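CdiA-CT toxin, Conserved domain protein (Yersinia pseudotuberculosis serotype O:3, PDB 4ZQU) acts as the toxic C-terminal domain of a CdiA protein in contact-dependent growth inhibition, probably as an endonuclease, and is bound by its immunity protein CdiI. Local coordinates at residues P2-V7 against V35-L40; P19-Y24 against E69-S74; S85-L90 against G115-V120. One frame throughout, in Å; residues are numbered along the deposited sequence.

Interaction 1 (P2-V7 against V35-L40); sequences PWEDYV and VSAKSL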
loop_
_atom_site.group_PDB
_atom_site.type_symbol
_atom_site.label_atom_id
_atom_site.label_comp_id
_atom_site.label_asym_id
_atom_site.label_seq_id
_atom_site.Cartn_x
_atom_site.Cartn_y
_atom_site.Cartn_z
ATOM N N PRO A 2 -14.628 -14.980 -10.419
ATOM C CA PRO A 2 -14.140 -15.038 -9.036
ATOM C C PRO A 2 -14.700 -13.902 -8.184
ATOM O O PRO A 2 -14.969 -12.820 -8.707
ATOM C CB PRO A 2 -12.623 -14.913 -9.195
ATOM C CG PRO A 2 -12.348 -15.452 -10.555
ATOM C CD PRO A 2 -13.524 -15.042 -11.394
ATOM N N TRP A 3 -14.886 -14.157 -6.893
ATOM C CA TRP A 3 -15.489 -13.178 -5.997
ATOM C C TRP A 3 -14.712 -11.868 -5.980
ATOM O O TRP A 3 -15.303 -10.791 -6.016
ATOM C CB TRP A 3 -15.590 -13.743 -4.576
ATOM C CG TRP A 3 -16.131 -12.762 -3.575
ATOM C CD1 TRP A 3 -15.476 -12.249 -2.493
ATOM C CD2 TRP A 3 -17.437 -12.171 -3.571
ATOM N NE1 TRP A 3 -16.295 -11.382 -1.813
ATOM C CE2 TRP A 3 -17.503 -11.315 -2.453
ATOM C CE3 TRP A 3 -18.556 -12.283 -4.400
ATOM C CZ2 TRP A 3 -18.645 -10.577 -2.146
ATOM C CZ3 TRP A 3 -19.689 -11.550 -4.092
ATOM C CH2 TRP A 3 -19.723 -10.707 -2.975
ATOM N N GLU A 4 -13.387 -11.968 -5.942
ATOM C CA GLU A 4 -12.527 -10.792 -5.876
ATOM C C GLU A 4 -12.718 -9.905 -7.101
ATOM O O GLU A 4 -12.692 -8.679 -6.998
ATOM C CB GLU A 4 -11.059 -11.209 -5.743
ATOM C CG GLU A 4 -10.123 -10.075 -5.347
ATOM C CD GLU A 4 -8.750 -10.563 -4.918
ATOM O OE1 GLU A 4 -8.483 -11.780 -5.027
ATOM O OE2 GLU A 4 -7.938 -9.728 -4.466
ATOM N N ASP A 5 -12.922 -10.530 -8.255
ATOM C CA ASP A 5 -13.123 -9.795 -9.498
ATOM C C ASP A 5 -14.524 -9.203 -9.571
ATOM O O ASP A 5 -14.716 -8.094 -10.077
ATOM C CB ASP A 5 -12.867 -10.707 -10.698
ATOM C CG ASP A 5 -11.428 -11.173 -10.774
ATOM O OD1 ASP A 5 -10.623 -10.509 -11.460
ATOM O OD2 ASP A 5 -11.095 -12.193 -10.137
ATOM N N TYR A 6 -15.497 -9.950 -9.063
ATOM C CA TYR A 6 -16.882 -9.496 -9.011
ATOM C C TYR A 6 -17.021 -8.242 -8.153
ATOM O O TYR A 6 -17.785 -7.331 -8.480
ATOM C CB TYR A 6 -17.782 -10.611 -8.475
ATOM C CG TYR A 6 -19.215 -10.192 -8.263
ATOM C CD1 TYR A 6 -20.128 -10.228 -9.306
ATOM C CD2 TYR A 6 -19.657 -9.759 -7.019
ATOM C CE1 TYR A 6 -21.440 -9.845 -9.118
ATOM C CE2 TYR A 6 -20.968 -9.373 -6.820
ATOM C CZ TYR A 6 -21.855 -9.418 -7.873
ATOM O OH TYR A 6 -23.163 -9.035 -7.683
ATOM N N VAL A 7 -16.280 -8.204 -7.050
ATOM C CA VAL A 7 -16.260 -7.041 -6.174
ATOM C C VAL A 7 -15.777 -5.807 -6.938
ATOM O O VAL A 7 -16.252 -4.696 -6.709
ATOM C CB VAL A 7 -15.362 -7.290 -4.937
ATOM C CG1 VAL A 7 -15.152 -6.010 -4.139
ATOM C CG2 VAL A 7 -15.967 -8.376 -4.057
ATOM N N VAL A 35 -11.467 -1.810 0.454
ATOM C CA VAL A 35 -12.348 -2.964 0.437
ATOM C C VAL A 35 -11.547 -4.257 0.494
ATOM O O VAL A 35 -10.604 -4.450 -0.273
ATOM C CB VAL A 35 -13.240 -2.979 -0.819
ATOM C CG1 VAL A 35 -14.073 -4.251 -0.865
ATOM C CG2 VAL A 35 -14.137 -1.754 -0.852
ATOM N N SER A 36 -11.922 -5.137 1.416
ATOM C CA SER A 36 -11.343 -6.472 1.470
ATOM C C SER A 36 -12.363 -7.506 1.011
ATOM O O SER A 36 -13.420 -7.660 1.625
ATOM C CB SER A 36 -10.861 -6.800 2.878
ATOM O OG SER A 36 -10.268 -8.086 2.904
ATOM N N ALA A 37 -12.041 -8.205 -0.074
ATOM C CA ALA A 37 -12.931 -9.209 -0.644
ATOM C C ALA A 37 -12.630 -10.590 -0.083
ATOM O O ALA A 37 -11.643 -11.222 -0.460
ATOM C CB ALA A 37 -12.815 -9.219 -2.166
ATOM N N LYS A 38 -13.486 -11.053 0.821
ATOM C CA LYS A 38 -13.345 -12.380 1.404
ATOM C C LYS A 38 -14.466 -13.288 0.914
ATOM O O LYS A 38 -15.612 -12.859 0.789
ATOM C CB LYS A 38 -13.346 -12.301 2.934
ATOM C CG LYS A 38 -13.150 -13.644 3.634
ATOM C CD LYS A 38 -13.120 -13.499 5.151
ATOM C CE LYS A 38 -13.106 -14.861 5.833
ATOM N NZ LYS A 38 -11.897 -15.654 5.477
ATOM N N SER A 39 -14.135 -14.542 0.633
ATOM C CA SER A 39 -15.124 -15.487 0.129
ATOM C C SER A 39 -15.041 -16.832 0.834
ATOM O O SER A 39 -13.956 -17.344 1.102
ATOM C CB SER A 39 -14.953 -15.685 -1.378
ATOM O OG SER A 39 -15.887 -16.629 -1.874
ATOM N N LEU A 40 -16.201 -17.401 1.130
ATOM C CA LEU A 40 -16.283 -18.741 1.691
ATOM C C LEU A 40 -17.093 -19.629 0.762
ATOM O O LEU A 40 -18.271 -19.371 0.535
ATOM C CB LEU A 40 -16.921 -18.706 3.076
ATOM C CG LEU A 40 -16.133 -17.960 4.150
ATOM C CD1 LEU A 40 -17.021 -17.647 5.336
ATOM C CD2 LEU A 40 -14.934 -18.784 4.583
#

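Interaction 2 (P19-Y24 against E69-S74); sequences PNFKTY and EKASLS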
loop_
_atom_site.group_PDB
_atom_site.type_symbol
_atom_site.label_atom_id
_atom_site.label_comp_id
_atom_site.label_asym_id
_atom_site.label_seq_id
_atom_site.Cartn_x
_atom_site.Cartn_y
_atom_site.Cartn_z
ATOM N N PRO A 19 -1.844 -8.207 -6.034
ATOM C CA PRO A 19 -2.163 -9.400 -5.243
ATOM C C PRO A 19 -1.498 -9.433 -3.869
ATOM O O PRO A 19 -0.375 -8.952 -3.705
ATOM C CB PRO A 19 -1.643 -10.540 -6.119
ATOM C CG PRO A 19 -1.770 -10.015 -7.498
ATOM C CD PRO A 19 -1.439 -8.555 -7.406
ATOM N N ASN A 20 -2.220 -9.984 -2.898
ATOM C CA ASN A 20 -1.717 -10.185 -1.545
ATOM C C ASN A 20 -1.282 -8.892 -0.856
ATOM O O ASN A 20 -0.323 -8.884 -0.081
ATOM C CB ASN A 20 -0.557 -11.183 -1.563
ATOM C CG ASN A 20 -0.921 -12.481 -2.254
ATOM O OD1 ASN A 20 -0.345 -12.835 -3.282
ATOM N ND2 ASN A 20 -1.886 -13.198 -1.691
ATOM N N PHE A 21 -1.992 -7.803 -1.131
ATOM C CA PHE A 21 -1.692 -6.539 -0.468
ATOM C C PHE A 21 -2.294 -6.546 0.932
ATOM O O PHE A 21 -3.300 -5.877 1.187
ATOM C CB PHE A 21 -2.228 -5.351 -1.265
ATOM C CG PHE A 21 -1.523 -4.060 -0.966
ATOM C CD1 PHE A 21 -0.538 -3.588 -1.817
ATOM C CD2 PHE A 21 -1.832 -3.325 0.169
ATOM C CE1 PHE A 21 0.119 -2.405 -1.550
ATOM C CE2 PHE A 21 -1.176 -2.137 0.443
ATOM C CZ PHE A 21 -0.199 -1.678 -0.418
ATOM N N LYS A 22 -1.661 -7.295 1.832
ATOM C CA LYS A 22 -2.231 -7.585 3.142
ATOM C C LYS A 22 -3.627 -8.177 2.967
ATOM O O LYS A 22 -3.801 -9.224 2.339
ATOM C CB LYS A 22 -2.291 -6.331 4.017
ATOM C CG LYS A 22 -0.939 -5.837 4.500
ATOM C CD LYS A 22 -0.695 -6.282 5.934
ATOM C CE LYS A 22 -0.072 -5.178 6.775
ATOM N NZ LYS A 22 1.233 -5.615 7.342
ATOM N N THR A 23 -4.619 -7.481 3.505
ATOM C CA THR A 23 -6.000 -7.928 3.431
ATOM C C THR A 23 -6.800 -7.083 2.438
ATOM O O THR A 23 -7.908 -7.451 2.053
ATOM C CB THR A 23 -6.660 -7.869 4.811
ATOM O OG1 THR A 23 -8.010 -8.336 4.724
ATOM C CG2 THR A 23 -6.651 -6.443 5.329
ATOM N N TYR A 24 -6.228 -5.959 2.017
ATOM C CA TYR A 24 -6.923 -5.033 1.128
ATOM C C TYR A 24 -6.805 -5.453 -0.333
ATOM O O TYR A 24 -5.703 -5.640 -0.850
ATOM C CB TYR A 24 -6.383 -3.612 1.305
ATOM C CG TYR A 24 -6.569 -3.053 2.697
ATOM C CD1 TYR A 24 -7.625 -3.468 3.499
ATOM C CD2 TYR A 24 -5.682 -2.118 3.212
ATOM C CE1 TYR A 24 -7.796 -2.963 4.775
ATOM C CE2 TYR A 24 -5.845 -1.605 4.487
ATOM C CZ TYR A 24 -6.904 -2.032 5.264
ATOM O OH TYR A 24 -7.073 -1.526 6.534
ATOM N N GLU A 69 -1.720 -0.239 9.615
ATOM C CA GLU A 69 -1.025 1.038 9.728
ATOM C C GLU A 69 -0.426 1.454 8.388
ATOM O O GLU A 69 -0.641 2.573 7.918
ATOM C CB GLU A 69 0.075 0.963 10.789
ATOM C CG GLU A 69 0.966 2.200 10.841
ATOM C CD GLU A 69 2.078 2.077 11.865
ATOM O OE1 GLU A 69 2.117 1.051 12.575
ATOM O OE2 GLU A 69 2.913 3.003 11.959
ATOM N N LYS A 70 0.324 0.544 7.778
ATOM C CA LYS A 70 1.013 0.829 6.527
ATOM C C LYS A 70 1.470 -0.459 5.854
ATOM O O LYS A 70 1.896 -1.399 6.524
ATOM C CB LYS A 70 2.208 1.756 6.780
ATOM C CG LYS A 70 3.013 2.102 5.538
ATOM C CD LYS A 70 3.914 3.308 5.771
ATOM C CE LYS A 70 4.973 3.032 6.825
ATOM N NZ LYS A 70 5.949 4.154 6.930
ATOM N N ALA A 71 1.358 -0.504 4.529
ATOM C CA ALA A 71 1.879 -1.618 3.743
ATOM C C ALA A 71 2.514 -1.102 2.461
ATOM O O ALA A 71 1.932 -0.277 1.759
ATOM C CB ALA A 71 0.780 -2.620 3.424
ATOM N N SER A 72 3.714 -1.589 2.166
ATOM C CA SER A 72 4.434 -1.197 0.961
ATOM C C SER A 72 5.004 -2.431 0.278
ATOM O O SER A 72 5.912 -3.079 0.802
ATOM C CB SER A 72 5.551 -0.203 1.292
ATOM O OG SER A 72 6.165 0.299 0.114
ATOM N N LEU A 73 4.462 -2.754 -0.891
ATOM C CA LEU A 73 4.839 -3.971 -1.597
ATOM C C LEU A 73 4.456 -3.885 -3.071
ATOM O O LEU A 73 3.516 -3.178 -3.429
ATOM C CB LEU A 73 4.180 -5.186 -0.940
ATOM C CG LEU A 73 2.650 -5.184 -0.869
ATOM C CD1 LEU A 73 2.061 -6.194 -1.846
ATOM C CD2 LEU A 73 2.162 -5.451 0.550
ATOM N N SER A 74 5.194 -4.606 -3.915
ATOM C CA SER A 74 4.977 -4.615 -5.366
ATOM C C SER A 74 5.056 -3.218 -5.977
ATOM O O SER A 74 4.424 -2.948 -6.997
ATOM C CB SER A 74 3.625 -5.249 -5.712
ATOM O OG SER A 74 3.570 -6.599 -5.293
HETATM O O HOH W 1 1.718 -8.593 -5.236
#

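Interaction 3 (S85-L90 against G115-V120); sequences SKEVRL and GVKVTV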
loop_
_atom_site.group_PDB
_atom_site.type_symbol
_atom_site.label_atom_id
_atom_site.label_comp_id
_atom_site.label_asym_id
_atom_site.label_seq_id
_atom_site.Cartn_x
_atom_site.Cartn_y
_atom_site.Cartn_z
ATOM N N SER A 85 -12.440 4.858 4.952
ATOM C CA SER A 85 -13.395 3.849 5.392
ATOM C C SER A 85 -12.880 2.452 5.074
ATOM O O SER A 85 -12.110 2.264 4.131
ATOM C CB SER A 85 -14.764 4.074 4.747
ATOM O OG SER A 85 -14.683 3.998 3.337
ATOM N N LYS A 86 -13.300 1.481 5.878
ATOM C CA LYS A 86 -12.865 0.100 5.720
ATOM C C LYS A 86 -14.069 -0.823 5.601
ATOM O O LYS A 86 -15.041 -0.687 6.343
ATOM C CB LYS A 86 -11.981 -0.324 6.897
ATOM C CG LYS A 86 -10.729 0.527 7.069
ATOM C CD LYS A 86 -9.956 0.168 8.330
ATOM C CE LYS A 86 -8.712 1.041 8.463
ATOM N NZ LYS A 86 -7.935 0.759 9.700
ATOM N N GLU A 87 -14.006 -1.759 4.662
ATOM C CA GLU A 87 -15.121 -2.671 4.441
ATOM C C GLU A 87 -14.670 -4.066 4.044
ATOM O O GLU A 87 -13.753 -4.231 3.240
ATOM C CB GLU A 87 -16.057 -2.120 3.366
ATOM C CG GLU A 87 -17.232 -3.032 3.058
ATOM C CD GLU A 87 -18.027 -2.577 1.861
ATOM O OE1 GLU A 87 -17.488 -1.791 1.054
ATOM O OE2 GLU A 87 -19.194 -3.000 1.729
ATOM N N VAL A 88 -15.325 -5.073 4.610
ATOM C CA VAL A 88 -15.118 -6.443 4.171
ATOM C C VAL A 88 -16.332 -6.924 3.385
ATOM O O VAL A 88 -17.446 -6.960 3.907
ATOM C CB VAL A 88 -14.866 -7.394 5.351
ATOM C CG1 VAL A 88 -14.592 -8.798 4.836
ATOM C CG2 VAL A 88 -13.706 -6.898 6.197
ATOM N N ARG A 89 -16.107 -7.273 2.122
ATOM C CA ARG A 89 -17.153 -7.832 1.274
ATOM C C ARG A 89 -17.112 -9.354 1.347
ATOM O O ARG A 89 -16.236 -9.991 0.756
ATOM C CB ARG A 89 -16.994 -7.357 -0.170
ATOM C CG ARG A 89 -17.271 -5.876 -0.373
ATOM C CD ARG A 89 -18.751 -5.612 -0.592
ATOM N NE ARG A 89 -19.248 -6.254 -1.809
ATOM C CZ ARG A 89 -19.181 -5.714 -3.023
ATOM N NH1 ARG A 89 -18.634 -4.518 -3.192
ATOM N NH2 ARG A 89 -19.660 -6.374 -4.071
ATOM N N LEU A 90 -18.064 -9.927 2.077
ATOM C CA LEU A 90 -18.050 -11.351 2.389
ATOM C C LEU A 90 -19.049 -12.152 1.565
ATOM O O LEU A 90 -20.245 -11.864 1.567
ATOM C CB LEU A 90 -18.333 -11.560 3.878
ATOM C CG LEU A 90 -18.282 -12.997 4.394
ATOM C CD1 LEU A 90 -16.855 -13.524 4.374
ATOM C CD2 LEU A 90 -18.872 -13.082 5.793
ATOM N N GLY A 115 -14.726 -0.640 13.751
ATOM C CA GLY A 115 -14.659 0.380 12.720
ATOM C C GLY A 115 -14.599 -0.189 11.316
ATOM O O GLY A 115 -14.137 0.478 10.386
ATOM N N VAL A 116 -15.071 -1.422 11.159
ATOM C CA VAL A 116 -15.035 -2.105 9.870
ATOM C C VAL A 116 -16.425 -2.573 9.447
ATOM O O VAL A 116 -17.092 -3.298 10.181
ATOM C CB VAL A 116 -14.083 -3.317 9.904
ATOM C CG1 VAL A 116 -14.054 -4.012 8.552
ATOM C CG2 VAL A 116 -12.688 -2.881 10.313
ATOM N N LYS A 117 -16.858 -2.153 8.262
ATOM C CA LYS A 117 -18.155 -2.572 7.749
ATOM C C LYS A 117 -18.061 -3.940 7.088
ATOM O O LYS A 117 -17.378 -4.107 6.086
ATOM C CB LYS A 117 -18.704 -1.546 6.756
ATOM C CG LYS A 117 -20.028 -1.957 6.132
ATOM C CD LYS A 117 -20.730 -0.783 5.470
ATOM C CE LYS A 117 -19.928 -0.237 4.302
ATOM N NZ LYS A 117 -20.643 0.888 3.634
ATOM N N VAL A 118 -18.745 -4.921 7.662
ATOM C CA VAL A 118 -18.776 -6.260 7.090
ATOM C C VAL A 118 -20.067 -6.455 6.304
ATOM O O VAL A 118 -21.154 -6.515 6.880
ATOM C CB VAL A 118 -18.655 -7.344 8.177
ATOM C CG1 VAL A 118 -18.637 -8.731 7.548
ATOM C CG2 VAL A 118 -17.404 -7.115 9.009
ATOM N N THR A 119 -19.935 -6.543 4.983
ATOM C CA THR A 119 -21.080 -6.681 4.091
ATOM C C THR A 119 -21.168 -8.095 3.533
ATOM O O THR A 119 -20.254 -8.559 2.853
ATOM C CB THR A 119 -21.003 -5.682 2.925
ATOM O OG1 THR A 119 -20.973 -4.344 3.439
ATOM C CG2 THR A 119 -22.200 -5.847 2.005
ATOM N N VAL A 120 -22.278 -8.771 3.813
ATOM C CA VAL A 120 -22.432 -10.176 3.451
ATOM C C VAL A 120 -23.315 -10.374 2.222
ATOM O O VAL A 120 -24.404 -9.810 2.131
ATOM C CB VAL A 120 -23.017 -10.984 4.625
ATOM C CG1 VAL A 120 -23.153 -12.447 4.256
ATOM C CG2 VAL A 120 -22.139 -10.833 5.847
HETATM O O HOH W 2 -15.353 1.886 8.152
HETATM O O HOH W 3 -20.505 -8.390 -0.082
#

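Interaction 1 (P2-V7 against V35-L40)
Trp3 NE1 donates a hydrogen bond to Arg89 O in the adjoining strand 85-92; Lys38 O also lies 3.1 Å from Trp3 NE1, but the angle there is too poor for a bond. The ring therefore meets two neighbouring strands, holding the start of the N-terminal helix to the sheet by a polar bond as well as by apolar packing. Trp3 CG, anti to the backbone N (chi1 177°), is placed toward the C-terminal end of the strand, 3.8 Å from Ser39 CB. Beyond it, Trp3 CD1 comes within 3.7 Å of Ser39 CB and 4.0 Å of Ala37 CB. Lys38 N lies at the edge of the ring, in its plane.

One helical turn on, Val7 packs against the same side of the strand with both methyls. Val7 CG2 rests 3.8 Å from Ala37 CB and also lies above one face of the Trp3 ring, offset toward the rim, while Val7 CG1 meets Val35 CG1 tip to tip at 3.9 Å. Ala37 is the small residue in the middle; the CA atoms of Glu4 and Ala37 are 5.5 Å apart here, which fits its short side chain. The strand alternates accordingly: Val35, Ala37 and Ser39 face the helix, whereas Ser36 and Lys38 turn from it, Lys38 to bond through NZ with Ser57 OG.

The axes of helix 3-7 and strand 35-39 run at 144°, 8.1 Å apart. Helix 3-9 packs on one side of the mixed sheet of this PDDEXK-clan domain, running roughly against strand 33-39, with Tyr26 of strand 26-27 beside Val7 and Val35, and Ala91 of strand 85-92 beside Trp3.

Interaction 2 (P19-Y24 against E69-S74)
Phe21 sets its CG anti to the backbone N (chi1 -157°), and Leu73 holds its own CG between backbone N and carbonyl carbon (chi1 59°), which brings Leu73 CG to 3.7 Å from Phe21 CD1. Leu73 CD2 sits over the phenyl face in a CH-pi contact, 4.2 Å from the Phe21 centroid and 14° off the normal. The other methyl, Leu73 CD1, touches Phe21 CD1 at 3.7 Å. Across the ring, Phe21 CE2 lies 3.6 Å from Ala71 CB, and CZ comes within 3.4 Å of Ala71 O.

Phe21 is the centre of an inverse gamma turn and opens a type II' beta turn to Tyr24, so a compact loop backs strand 70-73. That strand forms a hairpin with strand 76-79, whose Val76 and Val78 also touch Phe21. Through Ala71, Ser72 and Leu73 it pairs antiparallel with a strand of CdiI, so the sheet runs on across the interface, consistent with beta-augmentation.

Lys22 CG packs 3.8 Å from Ala71 CB; beyond it the bent chain takes NZ to a salt bridge with Glu137 of the CdiI chain. At the other end a water donates to Pro19 O at 2.6 Å and is hydrogen-bonded to Ser74 OG at 2.7 Å.

Interaction 3 (S85-L90 against G115-V120)
Glu87 slants across toward Thr119, two residues beyond Lys117, its partner in register. Its CG is anti to the backbone N (chi1 179°) and the chain stays extended beyond it, bringing Glu87 OE2 to Thr119 OG1, which donates to it at 2.8 Å on the anti lone pair. Lys117 also slants against Glu87: Lys117 CE is 3.8 Å from Glu87 OE2, yet NZ remains too distant for a salt bridge. On the same face Arg89 and Thr119 lie side by side, pointing the same way. A water in the plane of the guanidinium, at its edge, accepts from Arg89 NE and donates to Thr119 O, which also takes Leu90 N at 2.7 Å. Two donors thus share that carbonyl.

Strands 85-92 and 117-122 are the parallel pair of a beta-alpha-beta unit, connected through helix 98-113. Gly115, with positive phi, closes that helix in a Schellman motif before the second strand begins. The strand segments run 24° apart, and the backbone bonds alternate in parallel fashion: Lys117 N to Lys86 O, Val88 N to Lys117 O, Thr119 N to Val88 O.

On the face that carries Val88, Leu90, Val118 and Val120 the side-chain contacts across the pair are apolar. At its margin Val88 and Val116 meet at a slant, Val88 CG2 3.7 Å from Val116 CG1, whereas Leu90 and Val120 lie alongside each other with Leu90 CD2 4.0 Å from Val120 CG2. Helix 53-66 covers Val116, Val118 and Leu90 here, and helix 98-113 packs against Val118 and Val120.

Ser36 is the meeting point of the three contacts. Its OG lies 2.6 Å from Thr23 O, a probable hydrogen bond from interaction 1 to interaction 2. Its backbone probably bonds to interaction 3, with Ser36 N 2.7 Å from Glu87 O and Ser36 O 2.8 Å from Arg89 N, as befits neighbouring strands of one sheet. The centres of interactions 1 and 3 are about 12 Å apart; interaction 2 lies about 16 and 17 Å from them and touches interaction 3 through Tyr24 OH, 3.6 Å from Lys86 CE. Of the three, interaction 2 alone is touched by CdiI, while interaction 3 joins two strands of the central sheet and interaction 1 packs helix 3-9 on it.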